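Local atomic coordinates of staphylococcal nuclease domain-containing protein 1 (Drosophila melanogaster, PDB entry 2WAC), a protein that cleaves both DNA and RNA as an endonuclease, associates with the RNA-induced silencing complex, and binds peptides bearing symmetrically dimethylated arginine through its Tudor domain. Residues G78-V83 against T93-R98; G48-K53 against L99-P104; K169-K174 against D197-A202; Y116-V121 against A161-P166. One frame throughout, in Å; residues are numbered along the deposited sequence.

Contact 1 of 4, residues G78-V83 against T93-R98; sequences GSNATV and TLPTNR
Strands 80-83 and 93-95 run antiparallel with a marked twist, 141° between their short axes, and A81 and L94 form the hydrogen-bonded pair at the centre of the ladder. A81 N donates to L94 O over 2.7 Å, the amide lying nearly along the C=O axis, whereas the return bond from L94 N to A81 O is more bent, 142° at the hydrogen. The methyl of A81 and the side chain of L94 share one face of the sheet; T82 and T93 share the other. These two threonines adopt the same rotamer, with OG1 beside the backbone N and CG2 anti to it, so that their hydroxyls meet across a non-hydrogen-bonded pair: T82 OG1 and T93 OG1 are hydrogen-bonded at 3.0 Å. The strands form a beta hairpin of the Tudor barrel, and residues 78-83 lie in the region that experiment implicates in dimethylarginine binding. Beyond the ladder the chain from P95 turns into a short 3-10 segment, and T96 N reaches back to S79 O with an almost straight bond of 2.8 Å, its donor above the carbonyl plane. T96 holds OG1 in the crowded position between N and the carbonyl carbon (chi1 57°), which sets CG2 against A81 CB at 4.0 Å. One water bridges G78 O and T96 OG1, and a second links S79 O to N97 N. At the outer margin N80 turns OD1 over the P95 backbone, 3.4 Å from P95 CA, while the R98 guanidinium hydrogen-bonds Q61 O through NE and N66 OD1 through NH2.

Contact 2 of 4, residues G48-K53 against L99-P104; sequences GSYTPK and LAALPP
The aromatic ring of Y50 lies against the backbone of 99-101, one face turned to the peptide link between A100 and A101. A100 C sits over the ring centre, 4.1 Å above its plane, and A101 N is offset toward the rim. At the ends of this overlap the ring touches two side chains: Y50 CD2 approaches L99 CB at 4.0 Å, and Y50 CE1 approaches A101 CB at 4.1 Å. The CB of Y50 points toward 99-101, and CG anti to the backbone N (chi1 -176°) lays the ring along that backbone. P52 adds a second, smaller apolar contact, its ring crossing the L99 side chain at about a right angle with P52 CG 3.5 Å from L99 CD1. The polar link between the segments is a water that accepts from Y50 N at 3.1 Å and, more weakly, from G48 N, and can donate to L99 O, 3.0 Å from it. Packing thus comes from ring against peptide and proline against leucine, while the water joins the two backbones. Y50 also touches V58, P52 reaches V73 and V76, and A100 is backbone hydrogen-bonded to A59, so the loop packs on strands 57-61 and 68-77 as well as on 99-101. The arrangement belongs to the SH3-like Tudor barrel, where the loop entering the barrel after helix 26-42 packs on its last strand, 99-101.

Contact 3 of 4, residues K169-K174 against D197-A202; sequences KVDFGK and DQYKAA
The polar core of the contact is a tip-to-tip bond between D171 and Y199. Y199 OH donates over 2.6 Å to D171 OD2, which accepts through its syn lone pair, on the side of OD1, with the carboxylate and ring planes 60° apart. D171 reaches it with CG anti to the backbone N (chi1 179°), and the same carboxylate serves a second role: OD1 accepts from K174 N at 3.2 Å, a nearly straight bond (170°) that enters from above the carboxylate plane. D171 is therefore the N-cap of helix 172-178, and its two oxygens divide the work between capping the helix and gripping the tyrosine. The helix amide and the phenol would both be expected to favour the ionised carboxylate. Apolar packing centres on the Y199 ring, over one face of which K174 lies: its CB is 4.0 Å from the ring centroid, a CH-pi contact, and the extended lysine chain crosses the ring obliquely. Further along, K174 CE comes within 4.2 Å of A202 CB. Water completes the contact at the lysine tip. NZ donates to two waters, one of which donates in turn to Q198 O and the other to Q198 OE1, so that the ammonium is tied to helix 193-208 by solvent rather than directly. Y199 also packs on T162 of strand 159-164 and on V177, placing it between sheet and helix. An N-cap aspartate tied to a tyrosine of a second helix here joins two helices of the staphylococcal nuclease-like (SN5) part of the fragment.

Contact 4 of 4, residues Y116-V121 against A161-P166; sequences YALALV and ATLRDP
Y116 carries CG beside its backbone N and anti to the carbonyl carbon (chi1 -58°), which lays the start of its side chain along A161, while L118 has CG anti to N (chi1 -169°), which brings CD1 up beside L163. The A161 methyl lies 3.9 Å from Y116 CD1, and L118 CD1 approaches L163 CG at 4.5 Å, a looser touch. A119 CB also meets T162 CG2 at 3.9 Å. In the backbone, A161 is bonded to the residues on either side of L118, its partner in a parallel bridge: A161 N donates to A117 O at 2.9 Å, nearly along the C=O axis, and A161 O accepts from A119 N at 2.9 Å, the donor standing well above the carbonyl plane. The strands splay strongly, 69° between their short axes; A117 is also bonded to N159, and a type II turn from L118 to V121 redirects the chain after strand 113-118. T162 OG1 is hydrogen-bonded to E151 OE2. Strand 113-118 also pairs with 17-22, strand 159-164 with 145-152, and L120 in the turn packs on L195, V196 and Y199 of helix 193-208.

In the fold
From the N terminus, helix 26-42 leads into the loop that opens contact 2, whose closure at 99-104 encloses strands 57-61, 68-77, 80-85 and 91-95. Contact 1 is nested inside that span, as the hairpin of 80-85 and 91-95, and the two touch where A81 and V83 meet L99 and T96 meets P52. The chain then passes into strand 113-118, which opens contact 4; it closes some 40 residues later on strand 159-164. Contact 3 follows in series, joining the next helix to 193-208, and touches contact 4 through F172 and L163 and through Y199 and A119. Contacts 1 and 2 lie in the Tudor barrel, contacts 3 and 4 in the nuclease-like part.

Contact 1 of 4, residues G78-V83 against T93-R98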
loop_
_atom_site.group_PDB
_atom_site.type_symbol
_atom_site.label_atom_id
_atom_site.label_comp_id
_atom_site.label_asym_id
_atom_site.label_seq_id
_atom_site.Cartn_x
_atom_site.Cartn_y
_atom_site.Cartn_z
ATOM N N GLY A 78 -2.325 -23.355 12.962
ATOM C CA GLY A 78 -2.366 -23.732 14.374
ATOM C C GLY A 78 -2.804 -22.590 15.275
ATOM O O GLY A 78 -3.902 -22.050 15.117
ATOM N N SER A 79 -1.926 -22.213 16.203
ATOM C CA SER A 79 -2.217 -21.197 17.224
ATOM C C SER A 79 -2.090 -19.755 16.731
ATOM O O SER A 79 -2.403 -18.816 17.469
ATOM C CB SER A 79 -1.302 -21.393 18.435
ATOM O OG SER A 79 -1.467 -22.680 18.996
ATOM N N ASN A 80 -1.629 -19.588 15.494
ATOM C CA ASN A 80 -1.333 -18.267 14.939
ATOM C C ASN A 80 -2.065 -18.008 13.622
ATOM O O ASN A 80 -2.490 -18.945 12.945
ATOM C CB ASN A 80 0.181 -18.110 14.740
ATOM C CG ASN A 80 0.974 -18.387 16.010
ATOM O OD1 ASN A 80 0.859 -17.661 16.997
ATOM N ND2 ASN A 80 1.787 -19.440 15.985
ATOM N N ALA A 81 -2.219 -16.733 13.271
ATOM C CA ALA A 81 -2.801 -16.353 11.985
ATOM C C ALA A 81 -2.052 -15.181 11.366
ATOM O O ALA A 81 -1.477 -14.353 12.077
ATOM C CB ALA A 81 -4.281 -16.015 12.138
ATOM N N THR A 82 -2.055 -15.129 10.037
ATOM C CA THR A 82 -1.539 -13.982 9.305
ATOM C C THR A 82 -2.721 -13.104 8.909
ATOM O O THR A 82 -3.646 -13.561 8.230
ATOM C CB THR A 82 -0.737 -14.412 8.058
ATOM O OG1 THR A 82 0.347 -15.261 8.457
ATOM C CG2 THR A 82 -0.176 -13.193 7.322
ATOM N N VAL A 83 -2.690 -11.849 9.354
ATOM C CA VAL A 83 -3.781 -10.907 9.098
ATOM C C VAL A 83 -3.321 -9.666 8.331
ATOM O O VAL A 83 -2.157 -9.270 8.408
ATOM C CB VAL A 83 -4.533 -10.483 10.405
ATOM C CG1 VAL A 83 -5.038 -11.705 11.169
ATOM C CG2 VAL A 83 -3.659 -9.595 11.304
ATOM N N THR A 93 1.874 -11.604 11.493
ATOM C CA THR A 93 1.532 -12.920 12.022
ATOM C C THR A 93 1.409 -12.835 13.545
ATOM O O THR A 93 2.282 -12.292 14.229
ATOM C CB THR A 93 2.537 -14.003 11.572
ATOM O OG1 THR A 93 2.558 -14.057 10.140
ATOM C CG2 THR A 93 2.144 -15.377 12.111
ATOM N N LEU A 94 0.319 -13.410 14.048
ATOM C CA LEU A 94 -0.245 -13.079 15.353
ATOM C C LEU A 94 -0.897 -14.302 16.008
ATOM O O LEU A 94 -1.549 -15.073 15.308
ATOM C CB LEU A 94 -1.330 -12.010 15.123
ATOM C CG LEU A 94 -1.803 -11.226 16.336
ATOM C CD1 LEU A 94 -0.588 -10.699 17.050
ATOM C CD2 LEU A 94 -2.734 -10.090 15.951
ATOM N N PRO A 95 -0.734 -14.495 17.342
ATOM C CA PRO A 95 -1.563 -15.539 17.968
ATOM C C PRO A 95 -3.065 -15.292 17.785
ATOM O O PRO A 95 -3.516 -14.141 17.823
ATOM C CB PRO A 95 -1.186 -15.455 19.451
ATOM C CG PRO A 95 0.170 -14.849 19.467
ATOM C CD PRO A 95 0.183 -13.874 18.318
ATOM N N THR A 96 -3.818 -16.372 17.581
ATOM C CA THR A 96 -5.266 -16.293 17.364
ATOM C C THR A 96 -6.039 -15.848 18.610
ATOM O O THR A 96 -7.190 -15.418 18.502
ATOM C CB THR A 96 -5.847 -17.633 16.853
ATOM O OG1 THR A 96 -5.526 -18.676 17.780
ATOM C CG2 THR A 96 -5.278 -17.986 15.488
ATOM N N ASN A 97 -5.413 -15.945 19.784
ATOM C CA ASN A 97 -6.025 -15.417 21.009
ATOM C C ASN A 97 -6.083 -13.881 21.065
ATOM O O ASN A 97 -6.673 -13.311 21.982
ATOM C CB ASN A 97 -5.416 -16.036 22.289
ATOM C CG ASN A 97 -3.933 -15.731 22.466
ATOM O OD1 ASN A 97 -3.449 -14.659 22.111
ATOM N ND2 ASN A 97 -3.210 -16.682 23.046
ATOM N N ARG A 98 -5.479 -13.228 20.072
ATOM C CA ARG A 98 -5.576 -11.774 19.908
ATOM C C ARG A 98 -6.561 -11.402 18.796
ATOM O O ARG A 98 -6.592 -10.260 18.323
ATOM C CB ARG A 98 -4.196 -11.167 19.642
ATOM C CG ARG A 98 -3.283 -11.167 20.857
ATOM C CD ARG A 98 -1.913 -10.606 20.532
ATOM N NE ARG A 98 -1.923 -9.151 20.376
ATOM C CZ ARG A 98 -1.649 -8.282 21.347
ATOM N NH1 ARG A 98 -1.342 -8.701 22.571
ATOM N NH2 ARG A 98 -1.684 -6.984 21.091
HETATM O O HOH W 1 -5.996 -21.375 16.673
HETATM O O HOH W 2 -3.444 -18.501 20.121
#

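Contact 2 of 4, residues G48-K53 against L99-P104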
loop_
_atom_site.group_PDB
_atom_site.type_symbol
_atom_site.label_atom_id
_atom_site.label_comp_id
_atom_site.label_asym_id
_atom_site.label_seq_id
_atom_site.Cartn_x
_atom_site.Cartn_y
_atom_site.Cartn_z
ATOM N N GLY A 48 -8.661 -16.349 23.447
ATOM C CA GLY A 48 -8.612 -17.784 23.163
ATOM C C GLY A 48 -9.946 -18.437 22.848
ATOM O O GLY A 48 -10.000 -19.637 22.564
ATOM N N SER A 49 -11.025 -17.658 22.904
ATOM C CA SER A 49 -12.370 -18.178 22.642
ATOM C C SER A 49 -12.735 -18.145 21.154
ATOM O O SER A 49 -13.743 -18.725 20.741
ATOM C CB SER A 49 -13.416 -17.427 23.473
ATOM O OG SER A 49 -13.423 -16.045 23.167
ATOM N N TYR A 50 -11.906 -17.471 20.359
ATOM C CA TYR A 50 -12.109 -17.369 18.916
ATOM C C TYR A 50 -10.936 -17.978 18.146
ATOM O O TYR A 50 -9.771 -17.738 18.474
ATOM C CB TYR A 50 -12.314 -15.901 18.510
ATOM C CG TYR A 50 -12.627 -15.677 17.041
ATOM C CD1 TYR A 50 -13.939 -15.740 16.569
ATOM C CD2 TYR A 50 -11.613 -15.388 16.128
ATOM C CE1 TYR A 50 -14.233 -15.532 15.222
ATOM C CE2 TYR A 50 -11.895 -15.180 14.779
ATOM C CZ TYR A 50 -13.206 -15.252 14.333
ATOM O OH TYR A 50 -13.493 -15.047 13.002
ATOM N N THR A 51 -11.262 -18.779 17.134
ATOM C CA THR A 51 -10.286 -19.232 16.147
ATOM C C THR A 51 -10.881 -19.010 14.749
ATOM O O THR A 51 -12.060 -19.303 14.522
ATOM C CB THR A 51 -9.829 -20.707 16.379
ATOM O OG1 THR A 51 -8.644 -20.982 15.616
ATOM C CG2 THR A 51 -10.919 -21.705 16.015
ATOM N N PRO A 52 -10.080 -18.459 13.821
ATOM C CA PRO A 52 -10.605 -18.083 12.514
ATOM C C PRO A 52 -10.464 -19.150 11.430
ATOM O O PRO A 52 -9.670 -20.085 11.564
ATOM C CB PRO A 52 -9.754 -16.866 12.148
ATOM C CG PRO A 52 -8.456 -17.051 12.910
ATOM C CD PRO A 52 -8.648 -18.128 13.943
ATOM N N LYS A 53 -11.267 -19.006 10.378
ATOM C CA LYS A 53 -11.029 -19.679 9.109
ATOM C C LYS A 53 -10.310 -18.674 8.222
ATOM O O LYS A 53 -10.468 -17.466 8.411
ATOM C CB LYS A 53 -12.350 -20.087 8.448
ATOM C CG LYS A 53 -13.146 -21.148 9.199
ATOM C CD LYS A 53 -14.415 -21.520 8.440
ATOM C CE LYS A 53 -15.244 -22.534 9.210
ATOM N NZ LYS A 53 -16.481 -22.918 8.463
ATOM N N LEU A 99 -7.363 -12.382 18.387
ATOM C CA LEU A 99 -8.420 -12.172 17.407
ATOM C C LEU A 99 -9.781 -12.362 18.054
ATOM O O LEU A 99 -9.951 -13.218 18.925
ATOM C CB LEU A 99 -8.268 -13.133 16.221
ATOM C CG LEU A 99 -6.916 -13.194 15.497
ATOM C CD1 LEU A 99 -6.935 -14.253 14.408
ATOM C CD2 LEU A 99 -6.520 -11.847 14.917
ATOM N N ALA A 100 -10.744 -11.555 17.626
ATOM C CA ALA A 100 -12.121 -11.678 18.085
ATOM C C ALA A 100 -13.071 -11.495 16.910
ATOM O O ALA A 100 -12.682 -10.965 15.863
ATOM C CB ALA A 100 -12.410 -10.655 19.172
ATOM N N ALA A 101 -14.312 -11.945 17.080
ATOM C CA ALA A 101 -15.350 -11.703 16.087
ATOM C C ALA A 101 -15.599 -10.202 15.994
ATOM O O ALA A 101 -15.770 -9.525 17.013
ATOM C CB ALA A 101 -16.631 -12.441 16.455
ATOM N N LEU A 102 -15.583 -9.687 14.769
ATOM C CA LEU A 102 -15.912 -8.294 14.510
ATOM C C LEU A 102 -17.432 -8.144 14.517
ATOM O O LEU A 102 -18.126 -8.875 13.803
ATOM C CB LEU A 102 -15.325 -7.846 13.165
ATOM C CG LEU A 102 -15.360 -6.366 12.760
ATOM C CD1 LEU A 102 -14.522 -5.495 13.690
ATOM C CD2 LEU A 102 -14.885 -6.212 11.329
ATOM N N PRO A 103 -17.957 -7.210 15.338
ATOM C CA PRO A 103 -19.402 -7.000 15.395
ATOM C C PRO A 103 -19.921 -6.522 14.044
ATOM O O PRO A 103 -19.341 -5.601 13.463
ATOM C CB PRO A 103 -19.562 -5.898 16.452
ATOM C CG PRO A 103 -18.290 -5.907 17.227
ATOM C CD PRO A 103 -17.236 -6.302 16.249
ATOM N N PRO A 104 -20.986 -7.171 13.526
ATOM C CA PRO A 104 -21.597 -6.850 12.237
ATOM C C PRO A 104 -21.730 -5.359 11.921
ATOM O O PRO A 104 -21.759 -4.991 10.739
ATOM C CB PRO A 104 -22.975 -7.509 12.339
ATOM C CG PRO A 104 -22.722 -8.721 13.161
ATOM C CD PRO A 104 -21.645 -8.336 14.153
HETATM O O HOH W 3 -9.435 -15.628 20.637
#

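Contact 3 of 4, residues K169-K174 against D197-A202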
loop_
_atom_site.group_PDB
_atom_site.type_symbol
_atom_site.label_atom_id
_atom_site.label_comp_id
_atom_site.label_asym_id
_atom_site.label_seq_id
_atom_site.Cartn_x
_atom_site.Cartn_y
_atom_site.Cartn_z
ATOM N N LYS A 169 3.610 18.803 -9.329
ATOM C CA LYS A 169 3.078 17.883 -10.342
ATOM C C LYS A 169 4.106 16.851 -10.831
ATOM O O LYS A 169 3.929 16.245 -11.887
ATOM C CB LYS A 169 2.421 18.630 -11.520
ATOM C CG LYS A 169 1.430 19.737 -11.128
ATOM C CD LYS A 169 0.320 19.235 -10.209
ATOM C CE LYS A 169 -0.648 20.347 -9.834
ATOM N NZ LYS A 169 -1.454 20.829 -10.990
ATOM N N VAL A 170 5.164 16.642 -10.047
ATOM C CA VAL A 170 6.163 15.617 -10.357
ATOM C C VAL A 170 5.598 14.216 -10.114
ATOM O O VAL A 170 5.072 13.920 -9.037
ATOM C CB VAL A 170 7.488 15.815 -9.560
ATOM C CG1 VAL A 170 8.444 14.644 -9.778
ATOM C CG2 VAL A 170 8.166 17.121 -9.961
ATOM N N ASP A 171 5.698 13.380 -11.147
ATOM C CA ASP A 171 5.389 11.955 -11.084
ATOM C C ASP A 171 6.483 11.259 -10.268
ATOM O O ASP A 171 7.635 11.188 -10.703
ATOM C CB ASP A 171 5.325 11.401 -12.520
ATOM C CG ASP A 171 5.040 9.902 -12.586
ATOM O OD1 ASP A 171 5.217 9.187 -11.582
ATOM O OD2 ASP A 171 4.648 9.431 -13.672
ATOM N N PHE A 172 6.119 10.756 -9.088
ATOM C CA PHE A 172 7.087 10.160 -8.155
ATOM C C PHE A 172 7.780 8.898 -8.678
ATOM O O PHE A 172 8.991 8.743 -8.505
ATOM C CB PHE A 172 6.444 9.886 -6.788
ATOM C CG PHE A 172 6.244 11.119 -5.945
ATOM C CD1 PHE A 172 7.336 11.822 -5.438
ATOM C CD2 PHE A 172 4.963 11.568 -5.642
ATOM C CE1 PHE A 172 7.153 12.957 -4.653
ATOM C CE2 PHE A 172 4.770 12.701 -4.851
ATOM C CZ PHE A 172 5.867 13.396 -4.358
ATOM N N GLY A 173 7.017 8.006 -9.309
ATOM C CA GLY A 173 7.573 6.790 -9.912
ATOM C C GLY A 173 8.564 7.072 -11.030
ATOM O O GLY A 173 9.607 6.420 -11.123
ATOM N N LYS A 174 8.234 8.045 -11.877
ATOM C CA LYS A 174 9.109 8.463 -12.971
ATOM C C LYS A 174 10.393 9.101 -12.442
ATOM O O LYS A 174 11.471 8.899 -13.005
ATOM C CB LYS A 174 8.381 9.434 -13.906
ATOM C CG LYS A 174 9.144 9.768 -15.180
ATOM C CD LYS A 174 8.399 10.781 -16.029
ATOM C CE LYS A 174 9.195 11.135 -17.271
ATOM N NZ LYS A 174 8.454 12.069 -18.173
ATOM N N ASP A 197 6.864 5.089 -23.125
ATOM C CA ASP A 197 7.907 5.815 -23.854
ATOM C C ASP A 197 8.596 6.860 -22.976
ATOM O O ASP A 197 9.820 6.983 -22.993
ATOM C CB ASP A 197 7.326 6.487 -25.106
ATOM C CG ASP A 197 6.949 5.491 -26.195
ATOM O OD1 ASP A 197 7.366 4.317 -26.122
ATOM O OD2 ASP A 197 6.237 5.893 -27.139
ATOM N N GLN A 198 7.801 7.602 -22.211
ATOM C CA GLN A 198 8.324 8.643 -21.324
ATOM C C GLN A 198 9.234 8.078 -20.224
ATOM O O GLN A 198 10.309 8.624 -19.968
ATOM C CB GLN A 198 7.179 9.487 -20.750
ATOM C CG GLN A 198 6.633 10.512 -21.753
ATOM C CD GLN A 198 5.254 11.058 -21.403
ATOM O OE1 GLN A 198 4.622 10.634 -20.436
ATOM N NE2 GLN A 198 4.783 12.011 -22.200
ATOM N N TYR A 199 8.808 6.979 -19.603
ATOM C CA TYR A 199 9.607 6.282 -18.585
ATOM C C TYR A 199 10.898 5.689 -19.166
ATOM O O TYR A 199 11.936 5.684 -18.502
ATOM C CB TYR A 199 8.775 5.189 -17.896
ATOM C CG TYR A 199 7.866 5.664 -16.769
ATOM C CD1 TYR A 199 7.830 4.985 -15.552
ATOM C CD2 TYR A 199 7.041 6.784 -16.921
ATOM C CE1 TYR A 199 6.999 5.402 -14.515
ATOM C CE2 TYR A 199 6.208 7.213 -15.888
ATOM C CZ TYR A 199 6.194 6.515 -14.689
ATOM O OH TYR A 199 5.378 6.920 -13.660
ATOM N N LYS A 200 10.820 5.192 -20.403
ATOM C CA LYS A 200 11.995 4.703 -21.137
ATOM C C LYS A 200 13.042 5.792 -21.356
ATOM O O LYS A 200 14.236 5.561 -21.158
ATOM C CB LYS A 200 11.575 4.113 -22.489
ATOM C CG LYS A 200 10.922 2.746 -22.396
ATOM C CD LYS A 200 11.972 1.656 -22.279
ATOM C CE LYS A 200 11.674 0.766 -21.081
ATOM N NZ LYS A 200 12.900 0.035 -20.645
ATOM N N ALA A 201 12.584 6.973 -21.769
ATOM C CA ALA A 201 13.453 8.133 -21.974
ATOM C C ALA A 201 14.115 8.596 -20.674
ATOM O O ALA A 201 15.284 8.983 -20.675
ATOM C CB ALA A 201 12.670 9.273 -22.611
ATOM N N ALA A 202 13.360 8.558 -19.576
ATOM C CA ALA A 202 13.886 8.881 -18.250
ATOM C C ALA A 202 15.000 7.913 -17.841
ATOM O O ALA A 202 16.040 8.340 -17.331
ATOM C CB ALA A 202 12.769 8.887 -17.215
HETATM O O HOH W 4 10.623 11.303 -20.279
HETATM O O HOH W 5 5.833 10.997 -18.169
#

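Contact 4 of 4, residues Y116-V121 against A161-P166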
loop_
_atom_site.group_PDB
_atom_site.type_symbol
_atom_site.label_atom_id
_atom_site.label_comp_id
_atom_site.label_asym_id
_atom_site.label_seq_id
_atom_site.Cartn_x
_atom_site.Cartn_y
_atom_site.Cartn_z
ATOM N N TYR A 116 -2.261 -0.702 -4.608
ATOM C CA TYR A 116 -1.952 -0.402 -6.005
ATOM C C TYR A 116 -0.530 -0.828 -6.329
ATOM O O TYR A 116 0.311 -0.915 -5.436
ATOM C CB TYR A 116 -2.076 1.098 -6.282
ATOM C CG TYR A 116 -3.433 1.681 -5.988
ATOM C CD1 TYR A 116 -4.438 1.675 -6.955
ATOM C CD2 TYR A 116 -3.716 2.244 -4.742
ATOM C CE1 TYR A 116 -5.690 2.210 -6.689
ATOM C CE2 TYR A 116 -4.969 2.782 -4.465
ATOM C CZ TYR A 116 -5.948 2.764 -5.446
ATOM O OH TYR A 116 -7.191 3.294 -5.188
ATOM N N ALA A 117 -0.264 -1.077 -7.607
ATOM C CA ALA A 117 1.101 -1.249 -8.088
ATOM C C ALA A 117 1.593 0.091 -8.622
ATOM O O ALA A 117 0.870 0.762 -9.364
ATOM C CB ALA A 117 1.152 -2.310 -9.178
ATOM N N LEU A 118 2.807 0.491 -8.241
ATOM C CA LEU A 118 3.402 1.713 -8.788
ATOM C C LEU A 118 3.667 1.492 -10.274
ATOM O O LEU A 118 4.441 0.610 -10.654
ATOM C CB LEU A 118 4.684 2.105 -8.041
ATOM C CG LEU A 118 5.288 3.491 -8.323
ATOM C CD1 LEU A 118 4.358 4.622 -7.888
ATOM C CD2 LEU A 118 6.645 3.629 -7.647
ATOM N N ALA A 119 3.001 2.291 -11.102
ATOM C CA ALA A 119 2.939 2.056 -12.546
ATOM C C ALA A 119 4.301 2.046 -13.236
ATOM O O ALA A 119 5.086 2.985 -13.093
ATOM C CB ALA A 119 2.011 3.068 -13.212
ATOM N N LEU A 120 4.564 0.957 -13.962
ATOM C CA LEU A 120 5.712 0.827 -14.876
ATOM C C LEU A 120 7.103 0.850 -14.225
ATOM O O LEU A 120 8.105 1.089 -14.902
ATOM C CB LEU A 120 5.637 1.870 -16.007
ATOM C CG LEU A 120 4.347 2.059 -16.817
ATOM C CD1 LEU A 120 4.538 3.190 -17.810
ATOM C CD2 LEU A 120 3.925 0.782 -17.541
ATOM N N VAL A 121 7.160 0.586 -12.925
ATOM C CA VAL A 121 8.420 0.588 -12.184
ATOM C C VAL A 121 8.852 -0.844 -11.862
ATOM O O VAL A 121 8.062 -1.634 -11.341
ATOM C CB VAL A 121 8.306 1.441 -10.886
ATOM C CG1 VAL A 121 9.420 1.120 -9.906
ATOM C CG2 VAL A 121 8.306 2.930 -11.220
ATOM N N ALA A 161 -1.064 2.344 -10.830
ATOM C CA ALA A 161 -1.340 3.739 -10.500
ATOM C C ALA A 161 -0.082 4.603 -10.489
ATOM O O ALA A 161 0.983 4.156 -10.061
ATOM C CB ALA A 161 -2.058 3.834 -9.155
ATOM N N THR A 162 -0.212 5.837 -10.967
ATOM C CA THR A 162 0.838 6.835 -10.776
ATOM C C THR A 162 0.526 7.683 -9.547
ATOM O O THR A 162 -0.633 7.813 -9.146
ATOM C CB THR A 162 1.025 7.761 -12.006
ATOM O OG1 THR A 162 -0.231 8.344 -12.376
ATOM C CG2 THR A 162 1.607 6.986 -13.187
ATOM N N LEU A 163 1.576 8.245 -8.952
ATOM C CA LEU A 163 1.446 9.169 -7.832
ATOM C C LEU A 163 2.140 10.478 -8.171
ATOM O O LEU A 163 3.248 10.482 -8.710
ATOM C CB LEU A 163 2.032 8.572 -6.546
ATOM C CG LEU A 163 1.378 7.317 -5.958
ATOM C CD1 LEU A 163 2.135 6.872 -4.713
ATOM C CD2 LEU A 163 -0.099 7.539 -5.639
ATOM N N ARG A 164 1.481 11.585 -7.842
ATOM C CA ARG A 164 1.931 12.913 -8.236
ATOM C C ARG A 164 1.949 13.852 -7.032
ATOM O O ARG A 164 1.058 13.788 -6.182
ATOM C CB ARG A 164 0.983 13.458 -9.309
ATOM C CG ARG A 164 1.477 14.684 -10.041
ATOM C CD ARG A 164 0.592 15.022 -11.235
ATOM N NE ARG A 164 -0.550 15.863 -10.876
ATOM C CZ ARG A 164 -1.258 16.580 -11.746
ATOM N NH1 ARG A 164 -0.946 16.567 -13.037
ATOM N NH2 ARG A 164 -2.278 17.319 -11.327
ATOM N N ASP A 165 2.962 14.716 -6.959
ATOM C CA ASP A 165 2.978 15.783 -5.958
ATOM C C ASP A 165 1.950 16.847 -6.346
ATOM O O ASP A 165 1.940 17.308 -7.484
ATOM C CB ASP A 165 4.373 16.405 -5.819
ATOM C CG ASP A 165 4.453 17.411 -4.681
ATOM O OD1 ASP A 165 4.068 18.582 -4.880
ATOM O OD2 ASP A 165 4.906 17.028 -3.582
ATOM N N PRO A 166 1.080 17.241 -5.394
ATOM C CA PRO A 166 0.013 18.201 -5.694
ATOM C C PRO A 166 0.522 19.591 -6.073
ATOM O O PRO A 166 -0.176 20.328 -6.770
ATOM C CB PRO A 166 -0.775 18.286 -4.381
ATOM C CG PRO A 166 -0.349 17.108 -3.572
ATOM C CD PRO A 166 1.052 16.808 -3.986
#